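Local coordinates for periplasmic aliphatic sulphonates-binding protein (Escherichia coli, PDB 2X26) that probably captures aliphatic sulphonates in the periplasm as the binding-protein component of an ABC-type uptake system, at residues K11-M16 against L56-D61; P81-A86 against D243-T248; K85-L90 against A157-Y162. All blocks are in the same frame, centred on the assembly; numbering follows the deposited sequence. Where two conformers were deposited one is given.

Contact 1. Residues K11-M16 against L56-D61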
loop_
_atom_site.group_PDB
_atom_site.type_symbol
_atom_site.label_atom_id
_atom_site.label_comp_id
_atom_site.label_asym_id
_atom_site.label_seq_id
_atom_site.Cartn_x
_atom_site.Cartn_y
_atom_site.Cartn_z
ATOM N N LYS A 11 -4.492 0.562 8.734
ATOM C CA LYS A 11 -3.596 0.647 9.912
ATOM C C LYS A 11 -2.126 0.769 9.570
ATOM O O LYS A 11 -1.370 1.447 10.293
ATOM C CB LYS A 11 -3.842 -0.547 10.821
ATOM C CG LYS A 11 -5.096 -0.474 11.582
ATOM C CD LYS A 11 -5.182 -1.745 12.420
ATOM C CE LYS A 11 -6.515 -1.853 13.129
ATOM N NZ LYS A 11 -6.719 -0.710 14.050
ATOM N N GLY A 12 -1.705 0.114 8.492
ATOM C CA GLY A 12 -0.310 0.128 8.027
ATOM C C GLY A 12 0.038 1.196 7.023
ATOM O O GLY A 12 1.182 1.204 6.501
ATOM N N SER A 13 -0.887 2.146 6.780
ATOM C CA SER A 13 -0.620 3.278 5.884
ATOM C C SER A 13 0.121 4.311 6.757
ATOM O O SER A 13 -0.489 5.250 7.253
ATOM C CB SER A 13 -1.913 3.918 5.363
ATOM O OG SER A 13 -2.698 2.949 4.659
ATOM N N ILE A 14 1.430 4.094 6.970
ATOM C CA ILE A 14 2.162 4.844 8.024
ATOM C C ILE A 14 2.144 6.326 7.850
ATOM O O ILE A 14 1.876 7.032 8.814
ATOM C CB ILE A 14 3.599 4.327 8.121
ATOM C CG1 ILE A 14 3.581 2.831 8.471
ATOM C CG2 ILE A 14 4.407 5.182 9.137
ATOM C CD1 ILE A 14 2.637 2.405 9.716
ATOM N N GLY A 15 2.384 6.791 6.618
ATOM C CA GLY A 15 2.372 8.252 6.331
ATOM C C GLY A 15 0.999 8.840 6.718
ATOM O O GLY A 15 0.909 9.883 7.421
ATOM N N MET A 16 -0.073 8.170 6.263
ATOM C CA MET A 16 -1.413 8.620 6.580
ATOM C C MET A 16 -1.687 8.613 8.084
ATOM O O MET A 16 -2.193 9.613 8.617
ATOM C CB MET A 16 -2.459 7.796 5.838
ATOM C CG MET A 16 -2.505 8.174 4.369
ATOM S SD MET A 16 -3.855 7.231 3.619
ATOM C CE MET A 16 -3.940 8.032 2.062
ATOM N N LEU A 56 -9.169 9.900 -1.807
ATOM C CA LEU A 56 -7.753 9.554 -1.898
ATOM C C LEU A 56 -7.569 8.344 -1.027
ATOM O O LEU A 56 -8.112 8.313 0.098
ATOM C CB LEU A 56 -6.896 10.724 -1.358
ATOM C CG LEU A 56 -5.381 10.533 -1.312
ATOM C CD1 LEU A 56 -4.855 10.431 -2.748
ATOM C CD2 LEU A 56 -4.743 11.736 -0.601
ATOM N N GLY A 57 -6.775 7.370 -1.497
ATOM C CA GLY A 57 -6.554 6.161 -0.710
ATOM C C GLY A 57 -5.156 5.584 -0.848
ATOM O O GLY A 57 -4.460 5.868 -1.821
ATOM N N SER A 58 -4.740 4.843 0.186
ATOM C CA SER A 58 -3.452 4.174 0.216
ATOM C C SER A 58 -3.668 2.644 0.149
ATOM O O SER A 58 -4.476 2.083 0.908
ATOM C CB SER A 58 -2.834 4.525 1.569
ATOM O OG SER A 58 -1.940 3.514 1.968
ATOM N N THR A 59 -2.966 1.963 -0.745
ATOM C CA THR A 59 -3.038 0.490 -0.839
ATOM C C THR A 59 -1.709 -0.011 -1.392
ATOM O O THR A 59 -0.883 0.772 -1.852
ATOM C CB THR A 59 -4.186 -0.132 -1.753
ATOM O OG1 THR A 59 -3.753 -0.137 -3.107
ATOM C CG2 THR A 59 -5.557 0.562 -1.659
ATOM N N GLY A 60 -1.513 -1.317 -1.313
ATOM C CA GLY A 60 -0.349 -1.968 -1.899
ATOM C C GLY A 60 -0.466 -2.038 -3.403
ATOM O O GLY A 60 -1.400 -1.488 -3.986
ATOM N N ASP A 61 0.460 -2.754 -4.031
ATOM C CA ASP A 61 0.466 -2.831 -5.492
ATOM C C ASP A 61 -0.624 -3.763 -6.080
ATOM O O ASP A 61 -1.039 -3.606 -7.259
ATOM C CB ASP A 61 1.865 -3.186 -6.011
ATOM C CG ASP A 61 2.452 -4.456 -5.406
ATOM O OD1 ASP A 61 2.282 -4.691 -4.188
ATOM O OD2 ASP A 61 3.139 -5.214 -6.173
#
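The terminal methyl of Met16 lies over one face of the flat Gly57–Ser58 peptide: Met16 CE is 4.0 Å from Gly57 C and 3.8 Å from Ser58 N. Just beyond this peptide, Met16 SD rests against Ser58 CB at 3.5 Å. CG of Met16 is anti to its carbonyl carbon (chi1 -74°), and from there the chain runs extended to the strand. Toward the start of strand 56-59, the methyl makes a looser apolar contact with Leu56, CE to CG 4.4 Å. Phe209 of helix 199-218 packs on both Met16 and Leu56, and Tyr188 of strand 186-191 touches Met16 and Ser58, which closes the thioether into the core of this lobe.

The polar half of the contact is a serine pair. Ser13 OG donates to Ser58 OG over 2.9 Å, and it is also hydrogen-bonded to the backbone N of Gln10, so two bonds grip the hydroxyl. Ser13 is the N-cap residue of helix 14-21 and the centre of an inverse gamma turn, yet its hydroxyl makes no capping bond. OG of Ser58 is anti to its backbone N (chi1 153°), placing the oxygen on the Ser13 side of the strand.

Strands 4-9 and 56-59 are parallel neighbours. The Ser13–Ser58 pair joins the turn after the first to the C-terminal part of the second, where α/β folds commonly bind ligands, while Met16, in helix 14-21, packs along the earlier residues of strand 56-59. A glycerol, probably from the crystallisation liquor, is bonded to Gly12 O and lies about 4 Å from the Ser58 side chain. Ser13 spends its hydrogen on Ser58, so of the two hydroxyls it is that of Ser58 that could still donate, possibly to a sulphonate, consistent with a role in the binding pocket.

Contact 2. Residues P81-A86 against D243-T248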
loop_
_atom_site.group_PDB
_atom_site.type_symbol
_atom_site.label_atom_id
_atom_site.label_comp_id
_atom_site.label_asym_id
_atom_site.label_seq_id
_atom_site.Cartn_x
_atom_site.Cartn_y
_atom_site.Cartn_z
ATOM N N PRO A 81 8.502 3.473 -1.863
ATOM C CA PRO A 81 9.420 2.369 -2.208
ATOM C C PRO A 81 8.898 1.040 -1.716
ATOM O O PRO A 81 8.176 1.000 -0.755
ATOM C CB PRO A 81 10.709 2.716 -1.449
ATOM C CG PRO A 81 10.571 4.230 -1.087
ATOM C CD PRO A 81 9.088 4.444 -0.916
ATOM N N PRO A 82 9.298 -0.043 -2.360
ATOM C CA PRO A 82 8.940 -1.347 -1.857
ATOM C C PRO A 82 9.610 -1.654 -0.496
ATOM O O PRO A 82 10.604 -1.026 -0.144
ATOM C CB PRO A 82 9.551 -2.309 -2.899
ATOM C CG PRO A 82 10.551 -1.600 -3.601
ATOM C CD PRO A 82 10.259 -0.115 -3.469
ATOM N N LYS A 83 9.038 -2.626 0.213
ATOM C CA LYS A 83 9.559 -3.032 1.525
ATOM C C LYS A 83 9.935 -4.491 1.439
ATOM O O LYS A 83 9.242 -5.337 2.004
ATOM C CB LYS A 83 8.470 -2.861 2.613
ATOM C CG LYS A 83 7.959 -1.421 2.809
ATOM C CD LYS A 83 7.130 -1.279 4.144
ATOM C CE LYS A 83 6.174 -2.465 4.486
ATOM N NZ LYS A 83 5.758 -2.650 5.980
ATOM N N PRO A 84 11.069 -4.802 0.785
ATOM C CA PRO A 84 11.366 -6.254 0.588
ATOM C C PRO A 84 11.618 -7.036 1.870
ATOM O O PRO A 84 11.295 -8.223 1.913
ATOM C CB PRO A 84 12.615 -6.245 -0.273
ATOM C CG PRO A 84 13.267 -4.891 -0.071
ATOM C CD PRO A 84 12.070 -3.940 0.139
ATOM N N LYS A 85 12.088 -6.357 2.911
ATOM C CA LYS A 85 12.375 -6.987 4.204
ATOM C C LYS A 85 11.143 -7.211 5.075
ATOM O O LYS A 85 11.240 -7.847 6.110
ATOM C CB LYS A 85 13.377 -6.145 4.990
ATOM C CG LYS A 85 14.749 -6.126 4.283
ATOM C CD LYS A 85 15.696 -5.092 4.903
ATOM C CE LYS A 85 17.176 -5.576 4.761
ATOM N NZ LYS A 85 18.233 -4.509 4.911
ATOM N N ALA A 86 10.000 -6.702 4.611
ATOM C CA ALA A 86 8.740 -6.763 5.326
ATOM C C ALA A 86 7.786 -7.828 4.742
ATOM O O ALA A 86 6.705 -8.062 5.261
ATOM C CB ALA A 86 8.106 -5.369 5.221
ATOM N N ASP A 243 11.758 -1.297 11.711
ATOM C CA ASP A 243 13.091 -1.687 11.273
ATOM C C ASP A 243 13.098 -2.435 9.894
ATOM O O ASP A 243 14.152 -2.550 9.270
ATOM C CB ASP A 243 13.749 -2.551 12.338
ATOM C CG ASP A 243 14.200 -1.760 13.535
ATOM O OD1 ASP A 243 14.299 -0.507 13.399
ATOM O OD2 ASP A 243 14.493 -2.393 14.599
ATOM N N HIS A 244 11.962 -2.958 9.448
ATOM C CA HIS A 244 11.922 -3.643 8.148
ATOM C C HIS A 244 11.552 -2.692 7.010
ATOM O O HIS A 244 11.380 -3.146 5.879
ATOM C CB HIS A 244 10.938 -4.816 8.168
ATOM C CG HIS A 244 11.239 -5.821 9.231
ATOM N ND1 HIS A 244 10.250 -6.479 9.933
ATOM C CD2 HIS A 244 12.420 -6.268 9.723
ATOM C CE1 HIS A 244 10.811 -7.298 10.806
ATOM N NE2 HIS A 244 12.129 -7.191 10.699
ATOM N N ARG A 245 11.407 -1.394 7.304
ATOM C CA ARG A 245 10.991 -0.419 6.271
ATOM C C ARG A 245 12.146 0.427 5.819
ATOM O O ARG A 245 13.023 0.798 6.649
ATOM C CB ARG A 245 9.970 0.548 6.852
ATOM C CG ARG A 245 8.676 -0.168 7.266
ATOM C CD ARG A 245 7.839 0.849 7.998
ATOM N NE ARG A 245 7.043 1.639 7.062
ATOM C CZ ARG A 245 7.060 2.965 6.920
ATOM N NH1 ARG A 245 7.911 3.750 7.605
ATOM N NH2 ARG A 245 6.195 3.498 6.032
ATOM N N PRO A 246 12.210 0.703 4.518
ATOM C CA PRO A 246 13.232 1.633 4.059
ATOM C C PRO A 246 12.789 3.076 4.355
ATOM O O PRO A 246 11.626 3.304 4.697
ATOM C CB PRO A 246 13.219 1.401 2.526
ATOM C CG PRO A 246 11.830 1.118 2.228
ATOM C CD PRO A 246 11.325 0.273 3.410
ATOM N N PRO A 247 13.696 4.063 4.204
ATOM C CA PRO A 247 13.194 5.440 4.302
ATOM C C PRO A 247 12.104 5.668 3.246
ATOM O O PRO A 247 12.249 5.215 2.096
ATOM C CB PRO A 247 14.452 6.284 3.980
ATOM C CG PRO A 247 15.609 5.395 4.459
ATOM C CD PRO A 247 15.163 4.015 3.997
ATOM N N THR A 248 10.999 6.293 3.632
ATOM C CA THR A 248 9.892 6.447 2.719
ATOM C C THR A 248 10.055 7.713 1.917
ATOM O O THR A 248 10.541 8.731 2.435
ATOM C CB THR A 248 8.611 6.567 3.508
ATOM O OG1 THR A 248 8.340 5.280 4.051
ATOM C CG2 THR A 248 7.402 7.005 2.610
HETATM O O HOH W 1 4.870 0.200 6.299
HETATM O O HOH W 2 12.297 -3.429 3.354
#
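Pro81 packs on Pro246 and Pro247 where the chain begins its first crossover between the two lobes, the hinge region of a type II periplasmic binding protein; segment 243-248 is a loop laid alongside it. Pro81 CB meets Pro246 CG at 4.2 Å, while its CG approaches Pro247 O. The next carbonyl, Pro82 O, sits 3.4 Å from Pro246 CG. Lys83 then reaches across: the Lys83 and Pro246 side chains cross at about a right angle, Lys83 CG 3.8 Å from Pro246 CD, and Lys83 CD lies 3.7 Å from Arg245 CG. A bend at chi3 (-40°) turns CE aside, and NZ and Arg245 NE both donate to one water, a neutral link between like charges 4.6 Å apart. The guanidinium's strongest partner is Asp213, through a salt bridge at NH2. A second water accepts from Lys85 N and donates to His244 O, while Lys85 O comes within 3.7 Å of His244 CB and CG, approaching the imidazole obliquely. That ring stacks with Tyr163 and uses ND1 for Asp160. Ala86, whose N bonds back to Lys83 O, sets its CB 4.1 Å from His244 CB.

Contact 3. Residues K85-L90 against A157-Y162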
loop_
_atom_site.group_PDB
_atom_site.type_symbol
_atom_site.label_atom_id
_atom_site.label_comp_id
_atom_site.label_asym_id
_atom_site.label_seq_id
_atom_site.Cartn_x
_atom_site.Cartn_y
_atom_site.Cartn_z
ATOM N N LYS A 85 12.088 -6.357 2.911
ATOM C CA LYS A 85 12.375 -6.987 4.204
ATOM C C LYS A 85 11.143 -7.211 5.075
ATOM O O LYS A 85 11.240 -7.847 6.110
ATOM C CB LYS A 85 13.377 -6.145 4.990
ATOM C CG LYS A 85 14.749 -6.126 4.283
ATOM C CD LYS A 85 15.696 -5.092 4.903
ATOM C CE LYS A 85 17.176 -5.576 4.761
ATOM N NZ LYS A 85 18.233 -4.509 4.911
ATOM N N ALA A 86 10.000 -6.702 4.611
ATOM C CA ALA A 86 8.740 -6.763 5.326
ATOM C C ALA A 86 7.786 -7.828 4.742
ATOM O O ALA A 86 6.705 -8.062 5.261
ATOM C CB ALA A 86 8.106 -5.369 5.221
ATOM N N GLU A 87 8.162 -8.462 3.636
ATOM C CA GLU A 87 7.275 -9.426 2.956
ATOM C C GLU A 87 8.065 -10.750 2.873
ATOM O O GLU A 87 9.078 -10.793 2.240
ATOM C CB GLU A 87 6.940 -8.845 1.568
ATOM C CG GLU A 87 5.910 -9.617 0.743
ATOM C CD GLU A 87 4.480 -9.101 1.011
ATOM O OE1 GLU A 87 4.313 -7.864 1.029
ATOM O OE2 GLU A 87 3.568 -9.930 1.194
ATOM N N VAL A 88 7.603 -11.816 3.534
ATOM C CA VAL A 88 8.431 -13.026 3.756
ATOM C C VAL A 88 7.746 -14.381 3.559
ATOM O O VAL A 88 6.516 -14.480 3.590
ATOM C CB VAL A 88 9.006 -12.987 5.190
ATOM C CG1 VAL A 88 9.838 -11.710 5.399
ATOM C CG2 VAL A 88 7.848 -13.110 6.249
ATOM N N ILE A 89 8.561 -15.423 3.348
ATOM C CA ILE A 89 8.146 -16.802 3.557
ATOM C C ILE A 89 8.839 -17.309 4.826
ATOM O O ILE A 89 10.091 -17.253 4.923
ATOM C CB ILE A 89 8.550 -17.680 2.350
ATOM C CG1 ILE A 89 7.918 -17.150 1.072
ATOM C CG2 ILE A 89 8.177 -19.176 2.591
ATOM C CD1 ILE A 89 8.378 -17.920 -0.237
ATOM N N LEU A 90 8.042 -17.741 5.796
ATOM C CA LEU A 90 8.562 -18.249 7.048
ATOM C C LEU A 90 8.503 -19.739 7.111
ATOM O O LEU A 90 7.526 -20.353 6.677
ATOM C CB LEU A 90 7.711 -17.752 8.206
ATOM C CG LEU A 90 7.690 -16.260 8.500
ATOM C CD1 LEU A 90 6.608 -16.014 9.542
ATOM C CD2 LEU A 90 9.078 -15.748 9.018
ATOM N N ALA A 157 3.586 -17.714 3.915
ATOM C CA ALA A 157 4.000 -16.496 3.211
ATOM C C ALA A 157 3.078 -15.398 3.698
ATOM O O ALA A 157 1.847 -15.529 3.623
ATOM C CB ALA A 157 3.897 -16.697 1.700
ATOM N N ILE A 158 3.670 -14.351 4.274
ATOM C CA ILE A 158 2.915 -13.312 4.994
ATOM C C ILE A 158 3.655 -11.983 5.056
ATOM O O ILE A 158 4.873 -11.916 4.839
ATOM C CB ILE A 158 2.569 -13.835 6.462
ATOM C CG1 ILE A 158 1.507 -12.947 7.164
ATOM C CG2 ILE A 158 3.829 -14.027 7.276
ATOM C CD1 ILE A 158 0.154 -12.899 6.444
ATOM N N TRP A 159 2.894 -10.904 5.302
ATOM C CA TRP A 159 3.421 -9.556 5.412
ATOM C C TRP A 159 3.519 -9.079 6.873
ATOM O O TRP A 159 3.008 -9.723 7.798
ATOM C CB TRP A 159 2.553 -8.589 4.601
ATOM C CG TRP A 159 1.090 -8.626 4.950
ATOM C CD1 TRP A 159 0.440 -7.844 5.835
ATOM C CD2 TRP A 159 0.090 -9.507 4.370
ATOM N NE1 TRP A 159 -0.917 -8.166 5.866
ATOM C CE2 TRP A 159 -1.152 -9.175 4.957
ATOM C CE3 TRP A 159 0.129 -10.502 3.369
ATOM C CZ2 TRP A 159 -2.366 -9.831 4.611
ATOM C CZ3 TRP A 159 -1.088 -11.138 3.012
ATOM C CH2 TRP A 159 -2.291 -10.822 3.646
ATOM N N ASP A 160 4.215 -7.973 7.069
ATOM C CA ASP A 160 4.279 -7.319 8.389
ATOM C C ASP A 160 2.950 -6.593 8.643
ATOM O O ASP A 160 2.381 -5.963 7.724
ATOM C CB ASP A 160 5.426 -6.309 8.355
ATOM C CG ASP A 160 6.556 -6.635 9.296
ATOM O OD1 ASP A 160 6.345 -7.447 10.240
ATOM O OD2 ASP A 160 7.640 -5.958 9.132
ATOM N N PRO A 161 2.497 -6.555 9.896
ATOM C CA PRO A 161 3.227 -6.919 11.136
ATOM C C PRO A 161 3.068 -8.371 11.623
ATOM O O PRO A 161 3.635 -8.729 12.661
ATOM C CB PRO A 161 2.565 -5.987 12.174
ATOM C CG PRO A 161 1.087 -6.005 11.729
ATOM C CD PRO A 161 1.306 -5.725 10.216
ATOM N N TYR A 162 2.339 -9.206 10.890
ATOM C CA TYR A 162 2.218 -10.610 11.268
ATOM C C TYR A 162 3.600 -11.250 11.332
ATOM O O TYR A 162 3.864 -12.080 12.199
ATOM C CB TYR A 162 1.409 -11.388 10.225
ATOM C CG TYR A 162 -0.043 -10.942 10.099
ATOM C CD1 TYR A 162 -0.465 -10.233 8.988
ATOM C CD2 TYR A 162 -0.981 -11.264 11.066
ATOM C CE1 TYR A 162 -1.782 -9.819 8.848
ATOM C CE2 TYR A 162 -2.326 -10.843 10.937
ATOM C CZ TYR A 162 -2.697 -10.137 9.795
ATOM O OH TYR A 162 -4.013 -9.753 9.615
#
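Ile158 pairs with Val88 in the antiparallel junction of strands 155-159 and 87-92. Val88 N donates to Ile158 O over 3.0 Å, almost straight at 172°, and Ile158 N returns a bond of 2.9 Å to Val88 O. Both side chains leave the same face: their CG2 methyls stand 4.2 Å apart, and Leu90 CD1 reaches Ile158 CG2 at 4.1 Å. Ile158 CG1 is anti to the backbone N (chi1 -167°), and CD1 beyond it lies on one face of the neighbouring Trp159 ring, offset toward the rim. Ala86, just before strand 87-92, extends the pairing with a weak bond in which its O accepts from Asp160 N at 134°; Asp160 itself is held by Ser164 through OD1. Ala157, on the other face, sets its CB 4.1 Å from Ile89 CG1, and its CA-H points to Val88 O. On that face too, the Glu87 carboxylate runs beside Trp159 and places OE2 near the ring edge, with Ser115 as its main partner. Strand 87-92 lies antiparallel between 155-159 and 172-177, directly after the interlobe crossover, the sheet topology of the second lobe of type II periplasmic binding proteins.

How the contacts relate
The three contacts run from one lobe across the hinge to the other. Contact 1 belongs to the lobe containing strands 4-9 and 56-59, contact 3 to the sheet of the second lobe; their centres are about 17 Å apart and their nearest atoms about 6 Å. Contact 2 touches both. Arg245 NH2 packs against Ile14 CB of contact 1 at 3.4 Å, and His244 ND1 probably hydrogen-bonds Asp160 OD2 of contact 3 at 2.8 Å. Contacts 2 and 3 also share Lys85 and Ala86. Glycerol, probably from the crystallisation liquor, lies about 4 Å from the Ser58 side chain and about 3 Å from that of Arg245, which may mark a ligand cleft between the lobes.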